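Local atomic coordinates of 2-methyl-3-hydroxypyridine-5-carboxylic acid oxygenase (Mesorhizobium loti, PDB entry 3ALJ), a protein that probably catalyses the FAD-dependent oxygenation of 2-methyl-3-hydroxypyridine-5-carboxylic acid. Residues P207-S215 against L224-D232. Numbering follows the deposited sequence. Where two conformers were deposited one is given.
Sequences PRVQRILYS and LGLMAPAAD
Met227 crosses the Arg211 side chain on one face of an antiparallel strand pair, its SD lying 3.4 Å from Arg211 NH2 and its CE over one face of the guanidinium, offset toward the rim. Arg211 reaches there fully extended, CG anti to the backbone N (chi1 169°), while the bend at chi3 of Met227 carries CE on to Leu213 CB, 3.7 Å away. The guanidinium also forms a salt bridge through NH1 with Asp201 of the next strand, and an alanine at Arg211 would probably deprive that carboxylate of this charge partner and strip the cover from one side of the Met227 thioether. Between the strands, Arg211 and Met227 exchange two backbone hydrogen bonds, the one from Met227 N to Arg211 O (2.8 Å) almost straight at 176°; Leu213 and Gly225 form the second hydrogen-bonded pair. These are the arms of a beta hairpin, strands 211-216 and 221-228, within the mixed sheet of this FAD-dependent enzyme, and the Leu213 side chain is about 7 Å from the bound FAD at nearest atoms. The other face is buried and apolar. There Ile212 and Leu226 run side by side, with Ile212 CD1 and Leu226 CD1 3.9 Å apart, and Leu224 CD2 touches both Ile212 CG2 and, obliquely, Tyr214 CD2; Phe249 packs on Ile212, and Tyr214 OH is hydrogen-bonded to Trp196 O. Beyond Gln210 the pairing loosens: exposed Val209 meets Pro229, its O 3.4 Å from Pro229 CD, and a water donates to both Val209 O and Asp232 OD2, bridging the loop to the type I turn 229-232, while Asp232 OD1 accepts from Gly235 N. In one of its two conformers Arg208 holds Gln210 OE1 side-on with NE and NH2, the oxygen lying in the guanidinium plane.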
ATOM      1  N   PRO A 207     -18.514  24.535   3.023  1.00 12.63           N
ATOM      2  CA  PRO A 207     -19.968  24.432   2.860  1.00 13.37           C
ATOM      3  C   PRO A 207     -20.377  23.057   2.322  1.00 16.55           C
ATOM      4  O   PRO A 207     -21.577  22.766   2.343  1.00 19.13           O
ATOM      5  CB  PRO A 207     -20.273  25.538   1.819  1.00 16.04           C
ATOM      6  CG  PRO A 207     -19.011  25.581   0.932  1.00 17.62           C
ATOM      7  CD  PRO A 207     -17.860  25.358   1.976  1.00 13.51           C
ATOM      8  N   ARG A 208     -19.374  22.206   1.940  1.00 16.08           N
ATOM      9  CA  ARG A 208     -19.695  20.795   1.749  0.50 17.07           C
ATOM     10  C   ARG A 208     -18.494  19.977   2.138  1.00 15.34           C
ATOM     11  O   ARG A 208     -17.434  20.500   2.457  1.00 13.64           O
ATOM     12  CB  ARG A 208     -19.968  20.454   0.271  0.50 16.42           C
ATOM     13  CG  ARG A 208     -20.967  21.411  -0.393  0.50 20.83           C
ATOM     14  CD  ARG A 208     -21.002  21.264  -1.888  0.50 20.73           C
ATOM     15  NE  ARG A 208     -19.722  21.576  -2.510  0.50 16.46           N
ATOM     16  CZ  ARG A 208     -19.440  22.695  -3.140  0.50 16.39           C
ATOM     17  NH1 ARG A 208     -20.404  23.633  -3.116  0.50 17.05           N
ATOM     18  NH2 ARG A 208     -18.261  22.886  -3.750  0.50 17.38           N
ATOM     19  N   VAL A 209     -18.705  18.642   2.203  1.00 14.52           N
ATOM     20  CA  VAL A 209     -17.681  17.711   2.711  1.00 12.91           C
ATOM     21  C   VAL A 209     -16.842  17.409   1.487  1.00  9.82           C
ATOM     22  O   VAL A 209     -17.240  16.582   0.595  1.00 11.86           O
ATOM     23  CB  VAL A 209     -18.350  16.471   3.320  1.00 15.41           C
ATOM     24  CG1 VAL A 209     -17.341  15.552   3.799  1.00 16.11           C
ATOM     25  CG2 VAL A 209     -19.252  16.952   4.544  1.00 18.97           C
ATOM     26  N   GLN A 210     -15.637  17.960   1.443  1.00  8.83           N
ATOM     27  CA  GLN A 210     -14.714  17.739   0.343  1.00  9.34           C
ATOM     28  C   GLN A 210     -13.321  17.872   0.924  1.00  8.24           C
ATOM     29  O   GLN A 210     -13.040  18.862   1.629  1.00  8.91           O
ATOM     30  CB  GLN A 210     -14.812  18.702  -0.889  1.00 10.42           C
ATOM     31  CG  GLN A 210     -16.102  18.432  -1.700  1.00 14.33           C
ATOM     32  CD  GLN A 210     -16.214  19.403  -2.877  1.00 12.60           C
ATOM     33  OE1 GLN A 210     -17.298  19.935  -3.026  1.00 17.22           O
ATOM     34  NE2 GLN A 210     -15.267  19.577  -3.723  1.00 14.01           N
ATOM     35  N   ARG A 211     -12.432  16.988   0.519  1.00  8.28           N
ATOM     36  CA  ARG A 211     -11.036  16.999   0.985  1.00  8.05           C
ATOM     37  C   ARG A 211     -10.164  16.723  -0.185  1.00  8.43           C
ATOM     38  O   ARG A 211     -10.477  15.835  -1.024  1.00  7.78           O
ATOM     39  CB  ARG A 211     -10.953  15.892   2.054  1.00  8.37           C
ATOM     40  CG  ARG A 211      -9.497  15.532   2.513  1.00  6.57           C
ATOM     41  CD  ARG A 211      -9.625  14.271   3.360  1.00  9.48           C
ATOM     42  NE  ARG A 211      -8.317  13.833   3.875  1.00  9.67           N
ATOM     43  CZ  ARG A 211      -8.100  12.638   4.423  1.00 13.85           C
ATOM     44  NH1 ARG A 211      -6.874  12.318   4.911  1.00 15.17           N
ATOM     45  NH2 ARG A 211      -9.100  11.707   4.491  1.00 13.55           N
ATOM     46  N   ILE A 212      -8.996  17.343  -0.225  1.00  7.81           N
ATOM     47  CA  ILE A 212      -7.918  16.922  -1.172  1.00  7.22           C
ATOM     48  C   ILE A 212      -6.669  16.636  -0.316  1.00  8.15           C
ATOM     49  O   ILE A 212      -6.203  17.503   0.447  1.00  8.20           O
ATOM     50  CB  ILE A 212      -7.546  18.009  -2.201  1.00  9.33           C
ATOM     51  CG1 ILE A 212      -8.776  18.153  -3.110  1.00  8.49           C
ATOM     52  CG2 ILE A 212      -6.273  17.656  -2.992  1.00 10.72           C
ATOM     53  CD1 ILE A 212      -8.555  19.131  -4.395  1.00 11.30           C
ATOM     54  N   LEU A 213      -6.058  15.441  -0.500  1.00  7.76           N
ATOM     55  CA  LEU A 213      -4.683  15.212   0.006  1.00  7.30           C
ATOM     56  C   LEU A 213      -3.782  15.529  -1.188  1.00  8.55           C
ATOM     57  O   LEU A 213      -3.825  14.900  -2.263  1.00  9.04           O
ATOM     58  CB  LEU A 213      -4.557  13.742   0.435  1.00  8.28           C
ATOM     59  CG  LEU A 213      -3.130  13.447   0.933  1.00  8.06           C
ATOM     60  CD1 LEU A 213      -2.914  14.213   2.264  1.00 10.11           C
ATOM     61  CD2 LEU A 213      -2.931  11.925   1.244  1.00  9.80           C
ATOM     62  N   TYR A 214      -2.919  16.509  -0.953  1.00  8.81           N
ATOM     63  CA  TYR A 214      -1.959  17.051  -1.956  1.00  8.26           C
ATOM     64  C   TYR A 214      -0.579  16.466  -1.634  1.00  7.28           C
ATOM     65  O   TYR A 214      -0.042  16.674  -0.553  1.00  8.51           O
ATOM     66  CB  TYR A 214      -2.011  18.623  -1.817  1.00  8.10           C
ATOM     67  CG  TYR A 214      -0.941  19.387  -2.546  1.00  7.67           C
ATOM     68  CD1 TYR A 214       0.356  19.533  -2.014  1.00  8.76           C
ATOM     69  CD2 TYR A 214      -1.211  19.857  -3.796  1.00  9.21           C
ATOM     70  CE1 TYR A 214       1.348  20.283  -2.731  1.00  8.35           C
ATOM     71  CE2 TYR A 214      -0.259  20.610  -4.544  1.00  9.23           C
ATOM     72  CZ  TYR A 214       0.952  20.766  -3.959  1.00  9.68           C
ATOM     73  OH  TYR A 214       2.012  21.408  -4.659  1.00 12.31           O
ATOM     74  N   SER A 215      -0.029  15.702  -2.623  1.00  9.19           N
ATOM     75  CA  SER A 215       1.093  14.805  -2.318  1.00  8.87           C
ATOM     76  C   SER A 215       2.163  14.833  -3.425  1.00  9.16           C
ATOM     77  O   SER A 215       2.111  14.078  -4.418  1.00  9.75           O
ATOM     78  CB  SER A 215       0.597  13.363  -2.201  1.00  7.93           C
ATOM     79  OG  SER A 215      -0.416  13.327  -1.163  1.00  8.22           O
ATOM     80  N   LEU A 224      -2.708  13.536  -6.322  1.00  9.34           N
ATOM     81  CA  LEU A 224      -3.876  14.112  -5.644  1.00  9.68           C
ATOM     82  C   LEU A 224      -4.856  13.059  -5.272  1.00 10.62           C
ATOM     83  O   LEU A 224      -5.096  12.132  -6.062  1.00 11.11           O
ATOM     84  CB  LEU A 224      -4.658  15.065  -6.559  1.00 10.96           C
ATOM     85  CG  LEU A 224      -3.865  16.310  -6.986  1.00 12.25           C
ATOM     86  CD1 LEU A 224      -4.719  17.164  -7.941  1.00 13.60           C
ATOM     87  CD2 LEU A 224      -3.441  17.137  -5.687  1.00 13.99           C
ATOM     88  N   GLY A 225      -5.450  13.177  -4.089  1.00  9.16           N
ATOM     89  CA  GLY A 225      -6.576  12.281  -3.653  1.00 10.14           C
ATOM     90  C   GLY A 225      -7.738  13.192  -3.442  1.00  8.47           C
ATOM     91  O   GLY A 225      -7.678  14.063  -2.571  1.00  9.33           O
ATOM     92  N   LEU A 226      -8.794  13.031  -4.216  1.00  8.70           N
ATOM     93  CA  LEU A 226      -9.991  13.917  -4.159  1.00  9.18           C
ATOM     94  C   LEU A 226     -11.069  13.132  -3.448  1.00  9.62           C
ATOM     95  O   LEU A 226     -11.539  12.104  -4.024  1.00  9.76           O
ATOM     96  CB  LEU A 226     -10.430  14.398  -5.569  1.00  9.83           C
ATOM     97  CG  LEU A 226      -9.778  15.648  -6.122  1.00 12.62           C
ATOM     98  CD1 LEU A 226      -8.300  15.621  -6.153  1.00 13.89           C
ATOM     99  CD2 LEU A 226     -10.319  15.836  -7.624  1.00 16.06           C
ATOM    100  N   MET A 227     -11.469  13.486  -2.223  1.00  8.85           N
ATOM    101  CA  MET A 227     -12.379  12.692  -1.440  1.00  8.26           C
ATOM    102  C   MET A 227     -13.661  13.409  -1.161  1.00  8.05           C
ATOM    103  O   MET A 227     -13.685  14.529  -0.544  1.00  9.37           O
ATOM    104  CB  MET A 227     -11.663  12.419  -0.161  1.00 10.59           C
ATOM    105  CG  MET A 227     -10.346  11.779  -0.384  1.00 16.83           C
ATOM    106  SD  MET A 227      -9.479  11.432   1.165  1.00 17.91           S
ATOM    107  CE  MET A 227      -7.736  11.855   0.774  1.00 22.68           C
ATOM    108  N   ALA A 228     -14.811  12.836  -1.556  1.00  9.32           N
ATOM    109  CA  ALA A 228     -16.153  13.325  -1.242  1.00 10.03           C
ATOM    110  C   ALA A 228     -17.012  12.086  -1.108  1.00 11.38           C
ATOM    111  O   ALA A 228     -16.690  11.026  -1.706  1.00 10.39           O
ATOM    112  CB  ALA A 228     -16.657  14.145  -2.413  1.00 11.84           C
ATOM    113  N   PRO A 229     -18.096  12.207  -0.338  1.00 11.75           N
ATOM    114  CA  PRO A 229     -18.945  11.042  -0.085  1.00 12.44           C
ATOM    115  C   PRO A 229     -19.659  10.607  -1.410  1.00 12.08           C
ATOM    116  O   PRO A 229     -19.903  11.410  -2.319  1.00 12.89           O
ATOM    117  CB  PRO A 229     -20.034  11.608   0.822  1.00 15.07           C
ATOM    118  CG  PRO A 229     -19.513  12.904   1.348  1.00 17.60           C
ATOM    119  CD  PRO A 229     -18.553  13.402   0.400  1.00 14.58           C
ATOM    120  N   ALA A 230     -19.947   9.316  -1.484  1.00 12.66           N
ATOM    121  CA  ALA A 230     -20.600   8.782  -2.698  1.00 12.24           C
ATOM    122  C   ALA A 230     -21.984   9.392  -2.850  1.00 13.57           C
ATOM    123  O   ALA A 230     -22.437   9.519  -4.023  1.00 15.68           O
ATOM    124  CB  ALA A 230     -20.758   7.259  -2.582  1.00 14.95           C
ATOM    125  N   ALA A 231     -22.611   9.795  -1.757  1.00 13.07           N
ATOM    126  CA  ALA A 231     -23.902  10.514  -1.820  1.00 15.40           C
ATOM    127  C   ALA A 231     -23.827  11.904  -2.480  1.00 18.16           C
ATOM    128  O   ALA A 231     -24.878  12.544  -2.732  1.00 18.75           O
ATOM    129  CB  ALA A 231     -24.510  10.583  -0.386  1.00 18.30           C
ATOM    130  N   ASP A 232     -22.631  12.439  -2.777  1.00 14.62           N
ATOM    131  CA  ASP A 232     -22.443  13.710  -3.398  1.00 14.05           C
ATOM    132  C   ASP A 232     -22.230  13.438  -4.863  1.00 15.48           C
ATOM    133  O   ASP A 232     -21.139  13.001  -5.268  1.00 15.16           O
ATOM    134  CB  ASP A 232     -21.260  14.449  -2.751  1.00 13.06           C
ATOM    135  CG  ASP A 232     -20.828  15.672  -3.573  1.00 16.94           C
ATOM    136  OD1 ASP A 232     -21.439  16.081  -4.603  1.00 16.13           O
ATOM    137  OD2 ASP A 232     -19.850  16.352  -3.139  1.00 17.28           O
TER
HETATM  138  O   HOH W   1     -19.721  16.621  -0.427  1.00 17.48           O